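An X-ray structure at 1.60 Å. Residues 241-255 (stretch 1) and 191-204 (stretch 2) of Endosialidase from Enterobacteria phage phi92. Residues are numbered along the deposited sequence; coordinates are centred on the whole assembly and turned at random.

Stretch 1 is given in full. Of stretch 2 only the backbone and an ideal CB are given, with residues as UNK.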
ATOM      1  N   PHE A 241     -25.296  29.101 -21.702  1.00 15.40           N
ATOM      2  CA  PHE A 241     -25.278  29.653 -20.353  1.00 15.03           C
ATOM      3  C   PHE A 241     -24.449  30.913 -20.337  1.00 15.81           C
ATOM      4  O   PHE A 241     -23.862  31.277 -21.350  1.00 15.92           O
ATOM      5  CB  PHE A 241     -24.758  28.623 -19.314  1.00 14.00           C
ATOM      6  CG  PHE A 241     -23.310  28.197 -19.515  1.00 14.11           C
ATOM      7  CD1 PHE A 241     -22.990  27.203 -20.437  1.00 14.05           C
ATOM      8  CD2 PHE A 241     -22.282  28.789 -18.775  1.00 14.24           C
ATOM      9  CE1 PHE A 241     -21.657  26.787 -20.628  1.00 15.32           C
ATOM     10  CE2 PHE A 241     -20.929  28.381 -18.950  1.00 16.02           C
ATOM     11  CZ  PHE A 241     -20.615  27.394 -19.879  1.00 15.82           C
ATOM     12  N   THR A 242     -24.377  31.575 -19.192  1.00 15.15           N
ATOM     13  CA  THR A 242     -23.494  32.740 -19.107  1.00 15.61           C
ATOM     14  C   THR A 242     -22.558  32.641 -17.904  1.00 15.53           C
ATOM     15  O   THR A 242     -22.807  31.895 -16.943  1.00 16.04           O
ATOM     16  CB  THR A 242     -24.278  34.069 -18.961  1.00 17.13           C
ATOM     17  OG1 THR A 242     -24.929  34.101 -17.675  1.00 18.53           O
ATOM     18  CG2 THR A 242     -25.295  34.264 -20.141  1.00 17.58           C
ATOM     19  N   VAL A 243     -21.506  33.444 -17.963  1.00 15.27           N
ATOM     20  CA  VAL A 243     -20.588  33.646 -16.844  1.00 15.93           C
ATOM     21  C   VAL A 243     -20.394  35.159 -16.704  1.00 16.88           C
ATOM     22  O   VAL A 243     -20.574  35.927 -17.684  1.00 15.98           O
ATOM     23  CB  VAL A 243     -19.219  32.903 -17.038  1.00 15.37           C
ATOM     24  CG1 VAL A 243     -19.452  31.391 -17.132  1.00 15.26           C
ATOM     25  CG2 VAL A 243     -18.449  33.395 -18.286  1.00 15.14           C
ATOM     26  N   THR A 244     -20.042  35.594 -15.507  1.00 17.07           N
ATOM     27  CA  THR A 244     -19.799  37.011 -15.271  1.00 18.74           C
ATOM     28  C   THR A 244     -18.310  37.360 -15.255  1.00 19.57           C
ATOM     29  O   THR A 244     -17.533  36.723 -14.552  1.00 20.69           O
ATOM     30  CB  THR A 244     -20.409  37.425 -13.935  1.00 20.13           C
ATOM     31  OG1 THR A 244     -21.804  37.128 -13.955  1.00 21.53           O
ATOM     32  CG2 THR A 244     -20.244  38.930 -13.691  1.00 20.71           C
ATOM     33  N   LEU A 245     -17.932  38.384 -16.024  1.00 19.21           N
ATOM     34  CA  LEU A 245     -16.558  38.847 -16.148  1.00 19.83           C
ATOM     35  C   LEU A 245     -16.174  39.728 -14.978  1.00 22.12           C
ATOM     36  O   LEU A 245     -17.015  40.427 -14.423  1.00 23.02           O
ATOM     37  CB  LEU A 245     -16.408  39.666 -17.439  1.00 19.95           C
ATOM     38  CG  LEU A 245     -16.832  38.996 -18.746  1.00 22.95           C
ATOM     39  CD1 LEU A 245     -16.561  39.926 -19.936  1.00 25.03           C
ATOM     40  CD2 LEU A 245     -16.097  37.676 -18.938  1.00 23.07           C
ATOM     41  N   ALA A 246     -14.889  39.724 -14.634  1.00 24.31           N
ATOM     42  CA  ALA A 246     -14.378  40.548 -13.548  1.00 26.47           C
ATOM     43  C   ALA A 246     -14.446  42.032 -13.909  1.00 26.94           C
ATOM     44  O   ALA A 246     -14.566  42.886 -13.034  1.00 28.98           O
ATOM     45  CB  ALA A 246     -12.949  40.137 -13.199  1.00 27.52           C
ATOM     46  N   ARG A 247     -14.356  42.345 -15.195  1.00 26.30           N
ATOM     47  CA  ARG A 247     -14.579  43.719 -15.632  1.00 28.90           C
ATOM     48  C   ARG A 247     -15.220  43.767 -17.013  1.00 25.26           C
ATOM     49  O   ARG A 247     -15.130  42.806 -17.771  1.00 24.80           O
ATOM     50  CB  ARG A 247     -13.290  44.536 -15.582  1.00 36.94           C
ATOM     51  CG  ARG A 247     -12.149  43.958 -16.331  1.00 48.91           C
ATOM     52  CD  ARG A 247     -10.875  44.760 -16.037  1.00 66.32           C
ATOM     53  NE  ARG A 247      -9.820  44.515 -17.014  1.00 83.17           N
ATOM     54  CZ  ARG A 247      -9.599  45.278 -18.081  1.00 93.21           C
ATOM     55  NH1 ARG A 247     -10.361  46.340 -18.313  1.00 88.48           N
ATOM     56  NH2 ARG A 247      -8.614  44.980 -18.918  1.00102.58           N
ATOM     57  N   ALA A 248     -15.884  44.879 -17.319  1.00 23.77           N
ATOM     58  CA  ALA A 248     -16.634  45.008 -18.562  1.00 25.17           C
ATOM     59  C   ALA A 248     -15.726  44.866 -19.778  1.00 22.25           C
ATOM     60  O   ALA A 248     -14.594  45.381 -19.794  1.00 21.57           O
ATOM     61  CB  ALA A 248     -17.362  46.360 -18.613  1.00 29.35           C
ATOM     62  N   ALA A 249     -16.229  44.180 -20.801  1.00 21.03           N
ATOM     63  CA  ALA A 249     -15.503  44.085 -22.066  1.00 19.98           C
ATOM     64  C   ALA A 249     -15.296  45.455 -22.692  1.00 21.31           C
ATOM     65  O   ALA A 249     -16.128  46.351 -22.555  1.00 21.27           O
ATOM     66  CB  ALA A 249     -16.236  43.202 -23.036  1.00 19.67           C
ATOM     67  N   THR A 250     -14.191  45.609 -23.403  1.00 22.40           N
ATOM     68  CA  THR A 250     -13.906  46.897 -24.032  1.00 23.99           C
ATOM     69  C   THR A 250     -14.043  46.858 -25.555  1.00 22.77           C
ATOM     70  O   THR A 250     -13.731  47.837 -26.252  1.00 22.59           O
ATOM     71  CB  THR A 250     -12.530  47.420 -23.622  1.00 26.74           C
ATOM     72  OG1 THR A 250     -11.524  46.463 -23.976  1.00 27.78           O
ATOM     73  CG2 THR A 250     -12.489  47.673 -22.118  1.00 27.60           C
ATOM     74  N   SER A 251     -14.518  45.718 -26.050  1.00 22.32           N
ATOM     75  CA  SER A 251     -14.841  45.566 -27.455  1.00 23.96           C
ATOM     76  C   SER A 251     -15.901  44.481 -27.598  1.00 20.61           C
ATOM     77  O   SER A 251     -16.185  43.745 -26.644  1.00 19.62           O
ATOM     78  CB  SER A 251     -13.589  45.221 -28.284  1.00 26.74           C
ATOM     79  OG  SER A 251     -13.183  43.881 -28.079  1.00 27.56           O
ATOM     80  N   ASN A 252     -16.486  44.384 -28.784  1.00 18.84           N
ATOM     81  CA  ASN A 252     -17.396  43.277 -29.091  1.00 17.81           C
ATOM     82  C   ASN A 252     -16.562  42.042 -29.386  1.00 17.92           C
ATOM     83  O   ASN A 252     -15.711  42.061 -30.281  1.00 20.71           O
ATOM     84  CB  ASN A 252     -18.234  43.613 -30.324  1.00 17.95           C
ATOM     85  CG  ASN A 252     -19.167  44.773 -30.071  1.00 17.11           C
ATOM     86  OD1 ASN A 252     -19.711  44.918 -28.964  1.00 16.12           O
ATOM     87  ND2 ASN A 252     -19.321  45.644 -31.081  1.00 17.87           N
ATOM     88  N   ILE A 253     -16.787  40.985 -28.608  1.00 16.04           N
ATOM     89  CA  ILE A 253     -15.959  39.787 -28.700  1.00 17.40           C
ATOM     90  C   ILE A 253     -16.807  38.649 -29.220  1.00 17.89           C
ATOM     91  O   ILE A 253     -17.935  38.442 -28.760  1.00 17.77           O
ATOM     92  CB  ILE A 253     -15.414  39.472 -27.316  1.00 19.65           C
ATOM     93  CG1 ILE A 253     -14.356  40.521 -26.943  1.00 21.08           C
ATOM     94  CG2 ILE A 253     -14.841  38.046 -27.268  1.00 19.90           C
ATOM     95  CD1 ILE A 253     -14.025  40.521 -25.452  1.00 21.89           C
ATOM     96  N   ASP A 254     -16.274  37.907 -30.182  1.00 18.56           N
ATOM     97  CA  ASP A 254     -16.926  36.694 -30.685  1.00 18.92           C
ATOM     98  C   ASP A 254     -15.816  35.768 -31.113  1.00 18.50           C
ATOM     99  O   ASP A 254     -15.065  36.084 -32.063  1.00 19.37           O
ATOM    100  CB  ASP A 254     -17.812  37.052 -31.897  1.00 21.61           C
ATOM    101  CG  ASP A 254     -18.574  35.835 -32.469  1.00 25.49           C
ATOM    102  OD1 ASP A 254     -18.138  34.670 -32.288  1.00 26.36           O
ATOM    103  OD2 ASP A 254     -19.616  36.042 -33.126  1.00 28.72           O
ATOM    104  N   ASN A 255     -15.676  34.628 -30.430  1.00 17.25           N
ATOM    105  CA  ASN A 255     -14.525  33.780 -30.721  1.00 18.16           C
ATOM    106  C   ASN A 255     -14.779  32.763 -31.822  1.00 19.49           C
ATOM    107  O   ASN A 255     -14.121  31.715 -31.876  1.00 17.93           O
ATOM    108  CB  ASN A 255     -14.033  33.061 -29.461  1.00 17.22           C
ATOM    109  CG  ASN A 255     -14.952  31.904 -29.046  1.00 16.57           C
ATOM    110  OD1 ASN A 255     -16.119  31.846 -29.459  1.00 16.08           O
ATOM    111  ND2 ASN A 255     -14.419  30.970 -28.227  1.00 16.59           N
ATOM    112  N   UNK A 191     -18.609  30.002 -30.283  1.00 15.97           N
ATOM    113  CA  UNK A 191     -19.672  29.982 -29.299  1.00 17.00           C
ATOM    114  C   UNK A 191     -19.582  30.913 -28.108  1.00 17.10           C
ATOM    115  O   UNK A 191     -20.493  30.897 -27.257  1.00 17.29           O
ATOM    116  CB  UNK A 191     -19.787  28.554 -28.762  1.00 17.00           C
ATOM    117  N   UNK A 192     -18.513  31.703 -28.009  1.00 16.06           N
ATOM    118  CA  UNK A 192     -18.404  32.648 -26.889  1.00 15.55           C
ATOM    119  C   UNK A 192     -18.544  34.076 -27.386  1.00 15.99           C
ATOM    120  O   UNK A 192     -17.740  34.522 -28.227  1.00 16.84           O
ATOM    121  CB  UNK A 192     -17.071  32.474 -26.158  1.00 15.55           C
ATOM    122  N   UNK A 193     -19.551  34.796 -26.879  1.00 15.96           N
ATOM    123  CA  UNK A 193     -19.774  36.182 -27.320  1.00 16.72           C
ATOM    124  C   UNK A 193     -19.932  37.107 -26.119  1.00 16.10           C
ATOM    125  O   UNK A 193     -20.549  36.730 -25.096  1.00 16.97           O
ATOM    126  CB  UNK A 193     -21.010  36.272 -28.218  1.00 16.72           C
ATOM    127  N   UNK A 194     -19.373  38.309 -26.246  1.00 16.64           N
ATOM    128  CA  UNK A 194     -19.519  39.359 -25.235  1.00 17.55           C
ATOM    129  C   UNK A 194     -19.749  40.687 -25.930  1.00 16.91           C
ATOM    130  O   UNK A 194     -18.978  41.034 -26.825  1.00 17.78           O
ATOM    131  CB  UNK A 194     -18.290  39.431 -24.327  1.00 17.55           C
ATOM    132  N   UNK A 195     -20.758  41.445 -25.504  1.00 16.04           N
ATOM    133  CA  UNK A 195     -20.929  42.799 -26.049  1.00 17.04           C
ATOM    134  C   UNK A 195     -20.029  43.773 -25.335  1.00 17.51           C
ATOM    135  O   UNK A 195     -19.823  43.651 -24.130  1.00 17.74           O
ATOM    136  CB  UNK A 195     -22.385  43.256 -25.937  1.00 17.04           C
ATOM    137  N   UNK A 196     -19.479  44.735 -26.084  1.00 17.44           N
ATOM    138  CA  UNK A 196     -18.667  45.778 -25.487  1.00 17.38           C
ATOM    139  C   UNK A 196     -19.457  46.446 -24.362  1.00 18.42           C
ATOM    140  O   UNK A 196     -20.644  46.724 -24.511  1.00 19.52           O
ATOM    141  CB  UNK A 196     -18.236  46.803 -26.538  1.00 17.38           C
ATOM    142  N   UNK A 197     -18.800  46.698 -23.234  1.00 18.97           N
ATOM    143  CA  UNK A 197     -19.469  47.359 -22.126  1.00 19.38           C
ATOM    144  C   UNK A 197     -20.160  46.395 -21.165  1.00 20.91           C
ATOM    145  O   UNK A 197     -20.586  46.796 -20.067  1.00 23.49           O
ATOM    146  CB  UNK A 197     -20.495  48.354 -22.673  1.00 19.38           C
ATOM    147  N   UNK A 198     -20.313  45.139 -21.574  1.00 19.87           N
ATOM    148  CA  UNK A 198     -21.008  44.146 -20.749  1.00 19.33           C
ATOM    149  C   UNK A 198     -20.070  43.334 -19.871  1.00 19.40           C
ATOM    150  O   UNK A 198     -18.935  43.059 -20.254  1.00 21.05           O
ATOM    151  CB  UNK A 198     -21.807  43.196 -21.644  1.00 19.33           C
ATOM    152  N   UNK A 199     -20.560  42.903 -18.717  1.00 18.96           N
ATOM    153  CA  UNK A 199     -19.828  41.913 -17.922  1.00 20.37           C
ATOM    154  C   UNK A 199     -20.417  40.518 -18.083  1.00 20.69           C
ATOM    155  O   UNK A 199     -20.095  39.627 -17.319  1.00 22.85           O
ATOM    156  CB  UNK A 199     -19.833  42.310 -16.444  1.00 20.37           C
ATOM    157  N   UNK A 200     -21.292  40.316 -19.058  1.00 20.54           N
ATOM    158  CA  UNK A 200     -21.875  38.986 -19.266  1.00 21.54           C
ATOM    159  C   UNK A 200     -21.274  38.352 -20.504  1.00 19.23           C
ATOM    160  O   UNK A 200     -21.345  38.934 -21.583  1.00 19.74           O
ATOM    161  CB  UNK A 200     -23.397  39.066 -19.395  1.00 21.54           C
ATOM    162  N   UNK A 201     -20.694  37.166 -20.366  1.00 17.56           N
ATOM    163  CA  UNK A 201     -20.243  36.422 -21.543  1.00 15.97           C
ATOM    164  C   UNK A 201     -21.243  35.299 -21.771  1.00 15.80           C
ATOM    165  O   UNK A 201     -21.590  34.580 -20.839  1.00 16.27           O
ATOM    166  CB  UNK A 201     -18.823  35.879 -21.366  1.00 15.97           C
ATOM    167  N   UNK A 202     -21.714  35.152 -23.000  1.00 15.83           N
ATOM    168  CA  UNK A 202     -22.635  34.073 -23.333  1.00 15.84           C
ATOM    169  C   UNK A 202     -21.856  32.927 -23.945  1.00 15.83           C
ATOM    170  O   UNK A 202     -21.053  33.145 -24.855  1.00 16.97           O
ATOM    171  CB  UNK A 202     -23.731  34.554 -24.286  1.00 15.84           C
ATOM    172  N   UNK A 203     -22.070  31.723 -23.416  1.00 15.25           N
ATOM    173  CA  UNK A 203     -21.346  30.549 -23.845  1.00 15.97           C
ATOM    174  C   UNK A 203     -22.289  29.519 -24.430  1.00 16.56           C
ATOM    175  O   UNK A 203     -23.198  29.041 -23.751  1.00 16.31           O
ATOM    176  CB  UNK A 203     -20.558  29.949 -22.679  1.00 15.97           C
ATOM    177  N   UNK A 204     -22.056  29.163 -25.686  1.00 17.75           N
ATOM    178  CA  UNK A 204     -22.789  28.070 -26.302  1.00 18.05           C
ATOM    179  C   UNK A 204     -22.006  26.774 -26.110  1.00 17.12           C
ATOM    180  O   UNK A 204     -20.830  26.656 -26.457  1.00 18.63           O
ATOM    181  CB  UNK A 204     -23.038  28.345 -27.786  1.00 18.05           C
TER

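Position 191 has a positive phi of 90°, and an ideal CB would sit 3.2 Å from the carbonyl O of position 204. Glycine suits best, and Gly191 is found; its N donates to a water that in turn donates to Asp254 OD1.

At 192 the backbone N gives a 2.8 Å hydrogen bond to Asn255 OD1, and the backbone O accepts one from Asn255 N at 3.0 Å. The CB points sideways but lies 3.5 Å from Asn255 OD1, so the side chain starts against that amide; a beta-branched aliphatic residue suits the extended backbone. Ile192 runs past the Asn255 side chain, CG1 3.6 Å from Asn255 ND2.

Position 193 faces the same side of the sheet as Asp254. A small polar or beta-branched residue fits, and a basic one might answer the carboxylate. Thr193 places CG2 3.7 Å from Asp254 CG.

The CB of 194 lies 4.1 Å from Ile253 CB, 4.5 Å from Ala249 CB and 4.7 Å from Leu245 CD1. This greasy surround calls for valine, leucine or isoleucine. Ile194 brings CG2 to 3.6 Å from Ala249 CB and 3.8 Å from Leu245 CD1, while its CD1 meets Ile253 CD1 at 4.0 Å.

Position 195 points away and tolerates many types; Ser195 opens a type II turn. At 196 the backbone N is held by Asn252 OD1 (2.9 Å), but the CB is only 3.5 Å from Ser251 C, favouring something small. Ser196 complies, its OG hydrogen-bonded to a water that makes a weak bond to Thr250 O.

At 197, phi 89° and psi -13° would jam a CB against the preceding carbonyl. Gly197 satisfies the turn, and its N bonds to Ala249 O (2.8 Å). The CB of 198 meets nothing of stretch 1; a short polar chain could serve the local backbone, and Ser198 OG accepts from the N of position 200.

At 199 the CB lies 3.9 Å from Leu245 O and 4.4 Å from Thr244 CG2. Threonine or valine would fit; Thr199 lays CG2 3.7 Å from Ala248 N.

Position 200 shares its face with Thr242 and Thr244, suiting a beta-branched or polar residue. Thr200 CG2 touches Thr242 CG2 at 3.7 Å.

At 201 the CB is already 4.0 Å from Val243 CG2, so a small apolar residue suits: Ala201.

Position 202 pairs with Thr242; threonine or valine would serve, and it is Thr202.

The CB of 203 covers one face of the Phe241 ring, inviting an aliphatic chain. Ile203 makes a CH-pi contact, and its CG2 packs 3.6 Å from Phe241 CZ.

Position 204 points away; it is Val204.

Stretch 2 (191-204) GITISSGSTTATIV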
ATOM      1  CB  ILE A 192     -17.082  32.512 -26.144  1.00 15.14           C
ATOM      2  CG1 ILE A 192     -16.925  31.064 -25.620  1.00 15.55           C
ATOM      3  CG2 ILE A 192     -17.028  33.534 -24.993  1.00 14.97           C
ATOM      4  CD1 ILE A 192     -15.567  30.801 -24.880  1.00 16.10           C
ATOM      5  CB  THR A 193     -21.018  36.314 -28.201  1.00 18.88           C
ATOM      6  OG1 THR A 193     -22.129  35.695 -27.559  1.00 19.75           O
ATOM      7  CG2 THR A 193     -20.790  35.666 -29.566  1.00 20.38           C
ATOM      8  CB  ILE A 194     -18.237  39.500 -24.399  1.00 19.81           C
ATOM      9  CG1 ILE A 194     -17.767  38.111 -23.924  1.00 20.22           C
ATOM     10  CG2 ILE A 194     -18.504  40.400 -23.166  1.00 20.46           C
ATOM     11  CD1 ILE A 194     -16.356  38.074 -23.385  1.00 20.72           C
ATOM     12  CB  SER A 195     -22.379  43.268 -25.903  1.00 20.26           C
ATOM     13  OG  SER A 195     -23.178  42.408 -26.668  1.00 24.95           O
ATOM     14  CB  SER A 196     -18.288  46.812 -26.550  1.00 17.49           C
ATOM     15  OG  SER A 196     -17.305  47.678 -26.033  1.00 18.84           O
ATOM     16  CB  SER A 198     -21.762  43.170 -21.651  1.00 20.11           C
ATOM     17  OG  SER A 198     -22.502  42.231 -20.873  1.00 21.65           O
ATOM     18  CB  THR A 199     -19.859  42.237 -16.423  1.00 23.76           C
ATOM     19  OG1 THR A 199     -21.226  42.299 -15.974  1.00 25.61           O
ATOM     20  CG2 THR A 199     -19.147  43.558 -16.128  1.00 25.14           C
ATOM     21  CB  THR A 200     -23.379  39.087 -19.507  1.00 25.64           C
ATOM     22  OG1 THR A 200     -23.977  39.753 -18.400  1.00 26.24           O
ATOM     23  CG2 THR A 200     -23.999  37.709 -19.664  1.00 28.52           C
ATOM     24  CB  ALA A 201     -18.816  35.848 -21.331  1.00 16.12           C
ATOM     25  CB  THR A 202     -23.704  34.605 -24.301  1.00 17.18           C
ATOM     26  OG1 THR A 202     -24.399  35.663 -23.639  1.00 17.42           O
ATOM     27  CG2 THR A 202     -24.673  33.500 -24.687  1.00 17.20           C
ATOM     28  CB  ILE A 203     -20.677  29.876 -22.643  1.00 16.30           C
ATOM     29  CG1 ILE A 203     -20.029  30.909 -21.689  1.00 16.78           C
ATOM     30  CG2 ILE A 203     -19.744  28.755 -23.118  1.00 17.01           C
ATOM     31  CD1 ILE A 203     -18.898  31.713 -22.279  1.00 16.13           C
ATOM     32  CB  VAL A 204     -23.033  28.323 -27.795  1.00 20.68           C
ATOM     33  CG1 VAL A 204     -23.706  27.101 -28.430  1.00 22.27           C
ATOM     34  CG2 VAL A 204     -23.897  29.564 -27.974  1.00 19.96           C
TER
HETATM   35  O   HOH W   1     -19.303  32.330 -31.971  1.00 34.42           O
HETATM   36  O   HOH W   2     -16.323  48.911 -28.149  1.00 35.79           O
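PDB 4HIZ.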